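Local coordinates for flagellar motor switch protein FliG (Aquifex aeolicus, PDB 3HJL), which probably forms part of the rotor-mounted switch complex (C ring) at the base of the flagellar basal body, helping to set the direction of rotation, at residues V17-L22 with Q40-L45; S118-S123 with E184-L189; I252-V257 with R317-E322. All blocks are in the same frame, centred on the assembly; numbering follows the deposited sequence.

In the fold
The three contacts come in series along one all-helical, elongated chain, one in each FliG domain. Contact 1 joins helices 7-21 and 36-47 in the N-terminal domain, contact 2 joins helices 118-125 and 172-193 in the middle domain, and contact 3 joins helices 248-255 and 302-320 in the C-terminal domain. The centre of contact 2 is about 54 Å from that of contact 1 and about 53 Å from that of contact 3. Contacts 1 and 3 lie on opposite sides of the chain's centre, their own centres about 90 Å apart. Nearest atoms of any two stay about 30 Å or more apart; each contact packs helices locally, in keeping with a superhelical, conformationally plastic switch protein.

Contact 1: V17-L22 with Q40-L45; sequences VLLLSL and QKLFAL
Beside Leu19 and Leu20, whose methyls reach Leu42 and Phe43, the carbonyl oxygen of Val17 is held twice by one serine: Ser21 OG donates to Val17 O over 2.8 Å, and Ser21 N approaches Val17 O at 2.9 Å in a weaker bond. The hydroxyl stands above the carbonyl plane, with a C=O...OG angle of 138°, and ties its side chain back onto the last turn of helix 7-21, just before Leu22 leaves helical geometry.

The contact itself is apolar. Leu19 is its buried member. Its CG lies anti to the backbone N (chi1 -178°), and the second torsion then directs CD2 to Leu42. Leu19 CD2 rests 3.7 Å from Leu42 CB, at the base of that leucine, and 3.8 Å from Leu42 CD1, on its branch. Leu19 CD2 also lies 4.1 Å from Phe43 CE1, approaching the ring obliquely, so that one methyl serves two consecutive residues of helix 36-47. Leu20 comes in from the more exposed flank: Leu20 CD2 meets the edge of the Phe43 ring, near the ring plane and 4.2 Å from Phe43 CE1. CE1 is thus the ring atom approached by both leucines.

The partners outside the pair place the contact in the fold. Leu42 also packs on Ala15, one turn earlier on the same helix as Leu19, while Val17 and Ser21 turn to Ile85 of helix 78-88 and Leu20 touches Val88. The two short helical segments run nearly at right angles, 95° between their directions, with axes 9.8 Å apart. Such a steep crossing, with leucine methyls set against a leucine and an aromatic edge, is orthogonal helix packing, here within the all-helical N-terminal domain of FliG.

Contact 2: S118-S123 with E184-L189; sequences SRILAS and EEISSL
In the FliG middle domain, an all-helical unit, the short helix 118-125 meets the long helix 172-193, bringing together pieces of chain some sixty residues apart. Ile120 and Ile186 lead the meeting. Both CB atoms point toward the opposite helix, and Ile120 CA and Ile186 CA, the nearest such pair here, are 8.3 Å apart. The touch falls on branches: Ile120 CG2, the short arm of its isoleucine, lies 4.2 Å from Ile186 CG1, the middle of the longer arm.

Beyond CG1 the arm turns from Ile120 toward Leu121. Carried outward by an extended second torsion (chi2 162°), Ile186 CD1 lies 4.4 Å from Leu121 CD2. Leu121 has its CB pointing away from helix 172-193, yet one methyl of its branched end still reaches the isoleucine tip. Ile186 thus touches two successive residues of the shorter helix, with different atoms for each. The interaction is entirely apolar and modest, burying 98 Å² in all, and the spacings are those of light van der Waals contact.

Leu124, a turn further along helix 118-125, extends the patch by touching Glu185, Ile186 and Leu189, and Val116 in the preceding loop touches both Leu121 and Ile186. On a neighbouring face, helix 118-125 leans on helix 142-150: Leu121 and Ala122 pack on Ile148, and Ser118 OG is hydrogen-bonded to Lys144 and Glu147. The short helix therefore packs against both helix 142-150 and the long helix 172-193, with Leu121 touching both.

Contact 3: I252-V257 with R317-E322; sequences IEILKV and RKMIDE
Glu253 is the first residue of 252-257 to touch the other segment, and it does so with its aliphatic base. Its CB points toward helix 302-320; the modelled 3.3 Å between Glu253 CB and Met319 CE is unusually short for two carbons and doubtful in its exact value. Beyond CB the chain leads away: a bend at the second torsion (chi2 -58°) takes the carboxylate off the methionine.

Next comes the backbone, at the peptide that joins Glu253 to Ile254, where Met319 CE lies 3.6 Å from Glu253 C and 3.7 Å from Ile254 N. Ile254 adds its side chain more loosely, with CG1 4.1 Å from Met319 CE. This isoleucine is buried, and it also packs on Phe278 of helix 272-279 and on Ile316, one turn before Met319.

Lys256, on the exposed side, reaches back to Glu253 in a weak salt bridge, Lys256 NZ to Glu253 OE2 at 3.5 Å. Val257 turns its CB toward helix 302-320 and touches Ile315 there.

Met319 delivers its methyl by folding rather than stretching, being bent at both outer torsions (chi3 -78°). Its end thus finds aliphatic carbon and a peptide surface, while the charge of Glu253 is directed to Lys256, three residues on in the same segment; the joint between the two helices rests on van der Waals contact, not on a polar bond.

Contact 1: V17-L22 with Q40-L45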
loop_
_atom_site.group_PDB
_atom_site.type_symbol
_atom_site.label_atom_id
_atom_site.label_comp_id
_atom_site.label_asym_id
_atom_site.label_seq_id
_atom_site.Cartn_x
_atom_site.Cartn_y
_atom_site.Cartn_z
ATOM N N VAL A 17 35.228 -11.689 -26.140
ATOM C CA VAL A 17 34.090 -10.782 -26.039
ATOM C C VAL A 17 34.153 -9.692 -27.111
ATOM O O VAL A 17 33.136 -9.379 -27.723
ATOM C CB VAL A 17 33.971 -10.153 -24.628
ATOM C CG1 VAL A 17 32.820 -9.155 -24.584
ATOM C CG2 VAL A 17 33.757 -11.250 -23.562
ATOM N N LEU A 18 35.347 -9.135 -27.342
ATOM C CA LEU A 18 35.562 -8.149 -28.409
ATOM C C LEU A 18 35.174 -8.700 -29.776
ATOM O O LEU A 18 34.451 -8.038 -30.532
ATOM C CB LEU A 18 37.024 -7.680 -28.456
ATOM C CG LEU A 18 37.509 -6.637 -27.448
ATOM C CD1 LEU A 18 39.029 -6.416 -27.603
ATOM C CD2 LEU A 18 36.761 -5.309 -27.631
ATOM N N LEU A 19 35.644 -9.911 -30.084
ATOM C CA LEU A 19 35.324 -10.578 -31.359
ATOM C C LEU A 19 33.810 -10.571 -31.639
ATOM O O LEU A 19 33.372 -10.243 -32.744
ATOM C CB LEU A 19 35.850 -12.026 -31.357
ATOM C CG LEU A 19 35.654 -12.878 -32.625
ATOM C CD1 LEU A 19 36.475 -12.322 -33.790
ATOM C CD2 LEU A 19 36.014 -14.328 -32.354
ATOM N N LEU A 20 33.032 -10.891 -30.614
ATOM C CA LEU A 20 31.578 -10.970 -30.727
ATOM C C LEU A 20 30.832 -9.618 -30.598
ATOM O O LEU A 20 29.732 -9.489 -31.120
ATOM C CB LEU A 20 31.058 -11.950 -29.675
ATOM C CG LEU A 20 31.610 -13.376 -29.802
ATOM C CD1 LEU A 20 31.400 -14.140 -28.515
ATOM C CD2 LEU A 20 30.969 -14.086 -30.987
ATOM N N SER A 21 31.448 -8.632 -29.929
ATOM C CA SER A 21 30.819 -7.333 -29.604
ATOM C C SER A 21 31.154 -6.174 -30.553
ATOM O O SER A 21 30.336 -5.277 -30.728
ATOM C CB SER A 21 31.203 -6.918 -28.185
ATOM O OG SER A 21 30.818 -7.911 -27.242
ATOM N N LEU A 22 32.368 -6.172 -31.109
ATOM C CA LEU A 22 32.829 -5.120 -32.029
ATOM C C LEU A 22 31.960 -5.040 -33.286
ATOM O O LEU A 22 31.319 -6.021 -33.649
ATOM C CB LEU A 22 34.290 -5.367 -32.470
ATOM C CG LEU A 22 35.439 -5.076 -31.489
ATOM C CD1 LEU A 22 36.715 -5.712 -31.988
ATOM C CD2 LEU A 22 35.639 -3.581 -31.303
ATOM N N GLN A 40 37.745 -20.882 -33.127
ATOM C CA GLN A 40 37.077 -21.832 -32.219
ATOM C C GLN A 40 37.564 -21.726 -30.768
ATOM O O GLN A 40 36.786 -21.962 -29.848
ATOM C CB GLN A 40 37.213 -23.282 -32.719
ATOM C CG GLN A 40 36.428 -23.599 -34.010
ATOM C CD GLN A 40 34.928 -23.317 -33.914
ATOM O OE1 GLN A 40 34.342 -22.741 -34.835
ATOM N NE2 GLN A 40 34.313 -23.689 -32.790
ATOM N N LYS A 41 38.846 -21.423 -30.562
ATOM C CA LYS A 41 39.342 -21.162 -29.212
ATOM C C LYS A 41 38.633 -19.929 -28.646
ATOM O O LYS A 41 38.188 -19.943 -27.500
ATOM C CB LYS A 41 40.868 -20.964 -29.179
ATOM C CG LYS A 41 41.680 -22.254 -29.256
ATOM C CD LYS A 41 43.139 -22.065 -28.811
ATOM C CE LYS A 41 43.960 -21.244 -29.789
ATOM N NZ LYS A 41 44.198 -21.944 -31.077
ATOM N N LEU A 42 38.489 -18.885 -29.465
ATOM C CA LEU A 42 37.767 -17.685 -29.040
ATOM C C LEU A 42 36.285 -17.949 -28.760
ATOM O O LEU A 42 35.756 -17.427 -27.781
ATOM C CB LEU A 42 37.952 -16.539 -30.035
ATOM C CG LEU A 42 39.356 -15.909 -29.999
ATOM C CD1 LEU A 42 39.617 -15.021 -31.215
ATOM C CD2 LEU A 42 39.576 -15.129 -28.700
ATOM N N PHE A 43 35.637 -18.804 -29.556
ATOM C CA PHE A 43 34.218 -19.140 -29.309
ATOM C C PHE A 43 34.051 -19.951 -28.021
ATOM O O PHE A 43 33.134 -19.681 -27.237
ATOM C CB PHE A 43 33.577 -19.905 -30.488
ATOM C CG PHE A 43 33.526 -19.126 -31.794
ATOM C CD1 PHE A 43 33.101 -17.796 -31.833
ATOM C CD2 PHE A 43 33.802 -19.767 -33.000
ATOM C CE1 PHE A 43 33.036 -17.103 -33.043
ATOM C CE2 PHE A 43 33.745 -19.077 -34.209
ATOM C CZ PHE A 43 33.360 -17.746 -34.230
ATOM N N ALA A 44 34.948 -20.919 -27.791
ATOM C CA ALA A 44 34.906 -21.726 -26.564
ATOM C C ALA A 44 35.155 -20.861 -25.322
ATOM O O ALA A 44 34.529 -21.068 -24.283
ATOM C CB ALA A 44 35.892 -22.882 -26.639
ATOM N N LEU A 45 36.044 -19.872 -25.448
ATOM C CA LEU A 45 36.279 -18.899 -24.369
ATOM C C LEU A 45 35.008 -18.105 -24.011
ATOM O O LEU A 45 34.703 -17.930 -22.835
ATOM C CB LEU A 45 37.419 -17.930 -24.737
ATOM C CG LEU A 45 38.832 -18.510 -24.673
ATOM C CD1 LEU A 45 39.795 -17.660 -25.459
ATOM C CD2 LEU A 45 39.299 -18.671 -23.244
#

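Contact 2: S118-S123 with E184-L189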
loop_
_atom_site.group_PDB
_atom_site.type_symbol
_atom_site.label_atom_id
_atom_site.label_comp_id
_atom_site.label_asym_id
_atom_site.label_seq_id
_atom_site.Cartn_x
_atom_site.Cartn_y
_atom_site.Cartn_z
ATOM N N SER A 118 -16.459 -11.998 -13.938
ATOM C CA SER A 118 -16.207 -11.297 -15.216
ATOM C C SER A 118 -17.126 -10.106 -15.510
ATOM O O SER A 118 -16.753 -9.223 -16.289
ATOM C CB SER A 118 -16.252 -12.291 -16.378
ATOM O OG SER A 118 -15.191 -13.234 -16.270
ATOM N N ARG A 119 -18.322 -10.094 -14.917
ATOM C CA ARG A 119 -19.223 -8.933 -15.006
ATOM C C ARG A 119 -18.628 -7.731 -14.273
ATOM O O ARG A 119 -18.736 -6.601 -14.737
ATOM C CB ARG A 119 -20.605 -9.261 -14.422
ATOM C CG ARG A 119 -21.386 -10.299 -15.209
ATOM C CD ARG A 119 -22.651 -10.740 -14.483
ATOM N NE ARG A 119 -22.393 -11.748 -13.448
ATOM C CZ ARG A 119 -23.333 -12.308 -12.686
ATOM N NH1 ARG A 119 -24.627 -12.009 -12.850
ATOM N NH2 ARG A 119 -22.984 -13.221 -11.779
ATOM N N ILE A 120 -18.001 -7.993 -13.126
ATOM C CA ILE A 120 -17.333 -6.960 -12.336
ATOM C C ILE A 120 -16.088 -6.435 -13.062
ATOM O O ILE A 120 -15.871 -5.225 -13.122
ATOM C CB ILE A 120 -16.964 -7.481 -10.909
ATOM C CG1 ILE A 120 -18.251 -7.801 -10.111
ATOM C CG2 ILE A 120 -16.091 -6.447 -10.166
ATOM C CD1 ILE A 120 -18.016 -8.499 -8.800
ATOM N N LEU A 121 -15.302 -7.343 -13.643
ATOM C CA LEU A 121 -14.116 -6.961 -14.417
ATOM C C LEU A 121 -14.505 -6.165 -15.675
ATOM O O LEU A 121 -13.896 -5.143 -15.965
ATOM C CB LEU A 121 -13.277 -8.196 -14.781
ATOM C CG LEU A 121 -12.681 -9.014 -13.614
ATOM C CD1 LEU A 121 -11.992 -10.271 -14.086
ATOM C CD2 LEU A 121 -11.724 -8.206 -12.803
ATOM N N ALA A 122 -15.526 -6.631 -16.403
ATOM C CA ALA A 122 -16.049 -5.917 -17.587
ATOM C C ALA A 122 -16.517 -4.510 -17.224
ATOM O O ALA A 122 -16.172 -3.544 -17.900
ATOM C CB ALA A 122 -17.201 -6.704 -18.224
ATOM N N SER A 123 -17.256 -4.407 -16.119
ATOM C CA SER A 123 -17.752 -3.123 -15.597
ATOM C C SER A 123 -16.631 -2.142 -15.252
ATOM O O SER A 123 -16.702 -0.973 -15.613
ATOM C CB SER A 123 -18.616 -3.364 -14.359
ATOM O OG SER A 123 -19.185 -2.156 -13.900
ATOM N N GLU A 184 -7.618 -3.248 -5.941
ATOM C CA GLU A 184 -7.872 -2.176 -4.970
ATOM C C GLU A 184 -9.205 -1.449 -5.191
ATOM O O GLU A 184 -9.846 -1.017 -4.236
ATOM C CB GLU A 184 -6.739 -1.147 -5.033
ATOM C CG GLU A 184 -5.448 -1.683 -4.462
ATOM C CD GLU A 184 -4.239 -0.798 -4.727
ATOM O OE1 GLU A 184 -4.218 -0.023 -5.718
ATOM O OE2 GLU A 184 -3.290 -0.905 -3.935
ATOM N N GLU A 185 -9.589 -1.279 -6.451
ATOM C CA GLU A 185 -10.871 -0.679 -6.798
ATOM C C GLU A 185 -12.044 -1.585 -6.382
ATOM O O GLU A 185 -13.087 -1.102 -5.961
ATOM C CB GLU A 185 -10.923 -0.400 -8.307
ATOM C CG GLU A 185 -12.150 0.389 -8.776
ATOM C CD GLU A 185 -12.327 1.715 -8.040
ATOM O OE1 GLU A 185 -11.305 2.394 -7.776
ATOM O OE2 GLU A 185 -13.484 2.069 -7.720
ATOM N N ILE A 186 -11.859 -2.890 -6.524
ATOM C CA ILE A 186 -12.848 -3.888 -6.105
ATOM C C ILE A 186 -12.981 -3.868 -4.585
ATOM O O ILE A 186 -14.085 -3.938 -4.042
ATOM C CB ILE A 186 -12.429 -5.317 -6.590
ATOM C CG1 ILE A 186 -12.568 -5.411 -8.111
ATOM C CG2 ILE A 186 -13.288 -6.398 -5.927
ATOM C CD1 ILE A 186 -11.816 -6.557 -8.733
ATOM N N SER A 187 -11.844 -3.788 -3.904
ATOM C CA SER A 187 -11.795 -3.669 -2.440
ATOM C C SER A 187 -12.450 -2.364 -1.959
ATOM O O SER A 187 -13.122 -2.337 -0.924
ATOM C CB SER A 187 -10.327 -3.743 -1.984
ATOM O OG SER A 187 -10.213 -3.637 -0.585
ATOM N N SER A 188 -12.279 -1.298 -2.738
ATOM C CA SER A 188 -12.883 0.018 -2.447
ATOM C C SER A 188 -14.393 0.037 -2.677
ATOM O O SER A 188 -15.122 0.665 -1.919
ATOM C CB SER A 188 -12.216 1.107 -3.302
ATOM O OG SER A 188 -12.961 2.302 -3.294
ATOM N N LEU A 189 -14.845 -0.603 -3.754
ATOM C CA LEU A 189 -16.274 -0.759 -4.026
ATOM C C LEU A 189 -16.966 -1.633 -2.969
ATOM O O LEU A 189 -18.124 -1.392 -2.635
ATOM C CB LEU A 189 -16.500 -1.360 -5.417
ATOM C CG LEU A 189 -16.235 -0.427 -6.611
ATOM C CD1 LEU A 189 -16.164 -1.213 -7.929
ATOM C CD2 LEU A 189 -17.291 0.667 -6.692
#

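Contact 3: I252-V257 with R317-E322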
loop_
_atom_site.group_PDB
_atom_site.type_symbol
_atom_site.label_atom_id
_atom_site.label_comp_id
_atom_site.label_asym_id
_atom_site.label_seq_id
_atom_site.Cartn_x
_atom_site.Cartn_y
_atom_site.Cartn_z
ATOM N N ILE A 252 -22.312 15.216 42.386
ATOM C CA ILE A 252 -21.739 15.989 43.514
ATOM C C ILE A 252 -20.222 15.792 43.623
ATOM O O ILE A 252 -19.479 16.764 43.762
ATOM C CB ILE A 252 -22.398 15.619 44.888
ATOM C CG1 ILE A 252 -23.599 16.519 45.177
ATOM C CG2 ILE A 252 -21.408 15.787 46.028
ATOM C CD1 ILE A 252 -24.715 16.385 44.195
ATOM N N GLU A 253 -19.776 14.537 43.519
ATOM C CA GLU A 253 -18.348 14.209 43.592
ATOM C C GLU A 253 -17.562 14.720 42.380
ATOM O O GLU A 253 -16.387 15.076 42.507
ATOM C CB GLU A 253 -18.144 12.698 43.747
ATOM C CG GLU A 253 -18.784 12.078 44.994
ATOM C CD GLU A 253 -18.296 12.685 46.305
ATOM O OE1 GLU A 253 -17.140 13.163 46.371
ATOM O OE2 GLU A 253 -19.077 12.670 47.277
ATOM N N ILE A 254 -18.209 14.740 41.211
ATOM C CA ILE A 254 -17.606 15.287 39.990
ATOM C C ILE A 254 -17.455 16.816 40.105
ATOM O O ILE A 254 -16.407 17.369 39.762
ATOM C CB ILE A 254 -18.445 14.934 38.732
ATOM C CG1 ILE A 254 -18.374 13.433 38.440
ATOM C CG2 ILE A 254 -17.936 15.695 37.522
ATOM C CD1 ILE A 254 -19.511 12.935 37.562
ATOM N N LEU A 255 -18.499 17.484 40.599
ATOM C CA LEU A 255 -18.474 18.937 40.826
ATOM C C LEU A 255 -17.404 19.369 41.848
ATOM O O LEU A 255 -16.918 20.502 41.800
ATOM C CB LEU A 255 -19.856 19.434 41.271
ATOM C CG LEU A 255 -20.951 19.431 40.200
ATOM C CD1 LEU A 255 -22.335 19.554 40.826
ATOM C CD2 LEU A 255 -20.715 20.557 39.193
ATOM N N LYS A 256 -17.060 18.473 42.775
ATOM C CA LYS A 256 -15.956 18.706 43.723
ATOM C C LYS A 256 -14.552 18.725 43.067
ATOM O O LYS A 256 -13.646 19.346 43.603
ATOM C CB LYS A 256 -15.986 17.657 44.852
ATOM C CG LYS A 256 -17.100 17.881 45.874
ATOM C CD LYS A 256 -17.255 16.705 46.835
ATOM C CE LYS A 256 -18.334 16.990 47.885
ATOM N NZ LYS A 256 -18.683 15.794 48.704
ATOM N N VAL A 257 -14.397 18.082 41.904
ATOM C CA VAL A 257 -13.082 17.945 41.230
ATOM C C VAL A 257 -12.930 18.755 39.930
ATOM O O VAL A 257 -11.881 19.373 39.719
ATOM C CB VAL A 257 -12.724 16.446 40.952
ATOM C CG1 VAL A 257 -13.834 15.741 40.215
ATOM C CG2 VAL A 257 -11.412 16.332 40.174
ATOM N N ARG A 317 -13.842 8.754 34.669
ATOM C CA ARG A 317 -13.222 7.413 34.671
ATOM C C ARG A 317 -12.575 7.050 36.007
ATOM O O ARG A 317 -12.654 5.903 36.445
ATOM C CB ARG A 317 -12.133 7.303 33.617
ATOM C CG ARG A 317 -12.587 7.175 32.176
ATOM C CD ARG A 317 -11.528 6.372 31.438
ATOM N NE ARG A 317 -11.405 6.699 30.031
ATOM C CZ ARG A 317 -10.433 6.229 29.244
ATOM N NH1 ARG A 317 -9.504 5.381 29.713
ATOM N NH2 ARG A 317 -10.394 6.600 27.971
ATOM N N LYS A 318 -11.849 8.004 36.588
ATOM C CA LYS A 318 -11.249 7.836 37.918
ATOM C C LYS A 318 -12.298 7.551 39.008
ATOM O O LYS A 318 -12.018 6.818 39.950
ATOM C CB LYS A 318 -10.433 9.075 38.295
ATOM C CG LYS A 318 -9.100 9.194 37.566
ATOM C CD LYS A 318 -8.482 10.580 37.778
ATOM C CE LYS A 318 -6.952 10.539 37.774
ATOM N NZ LYS A 318 -6.395 10.030 39.069
ATOM N N MET A 319 -13.500 8.117 38.859
ATOM C CA MET A 319 -14.620 7.856 39.789
ATOM C C MET A 319 -15.041 6.388 39.653
ATOM O O MET A 319 -15.326 5.724 40.646
ATOM C CB MET A 319 -15.863 8.734 39.505
ATOM C CG MET A 319 -15.627 10.182 39.084
ATOM S SD MET A 319 -14.820 11.244 40.268
ATOM C CE MET A 319 -16.189 11.595 41.357
ATOM N N ILE A 320 -15.084 5.901 38.411
ATOM C CA ILE A 320 -15.400 4.496 38.121
ATOM C C ILE A 320 -14.277 3.565 38.632
ATOM O O ILE A 320 -14.550 2.459 39.100
ATOM C CB ILE A 320 -15.665 4.267 36.598
ATOM C CG1 ILE A 320 -16.857 5.113 36.121
ATOM C CG2 ILE A 320 -15.945 2.791 36.309
ATOM C CD1 ILE A 320 -17.217 4.907 34.657
ATOM N N ASP A 321 -13.032 4.047 38.588
ATOM C CA ASP A 321 -11.874 3.318 39.132
ATOM C C ASP A 321 -11.731 3.434 40.666
ATOM O O ASP A 321 -10.877 2.766 41.248
ATOM C CB ASP A 321 -10.571 3.826 38.489
ATOM C CG ASP A 321 -10.536 3.637 36.977
ATOM O OD1 ASP A 321 -11.504 3.099 36.402
ATOM O OD2 ASP A 321 -9.534 4.054 36.359
ATOM N N GLU A 322 -12.529 4.296 41.306
ATOM C CA GLU A 322 -12.436 4.544 42.749
ATOM C C GLU A 322 -13.811 4.493 43.453
ATOM O O GLU A 322 -14.177 3.454 44.007
ATOM C CB GLU A 322 -11.757 5.906 43.010
ATOM C CG GLU A 322 -10.310 6.037 42.515
ATOM C CD GLU A 322 -9.838 7.493 42.446
ATOM O OE1 GLU A 322 -10.371 8.349 43.193
ATOM O OE2 GLU A 322 -8.929 7.781 41.638
#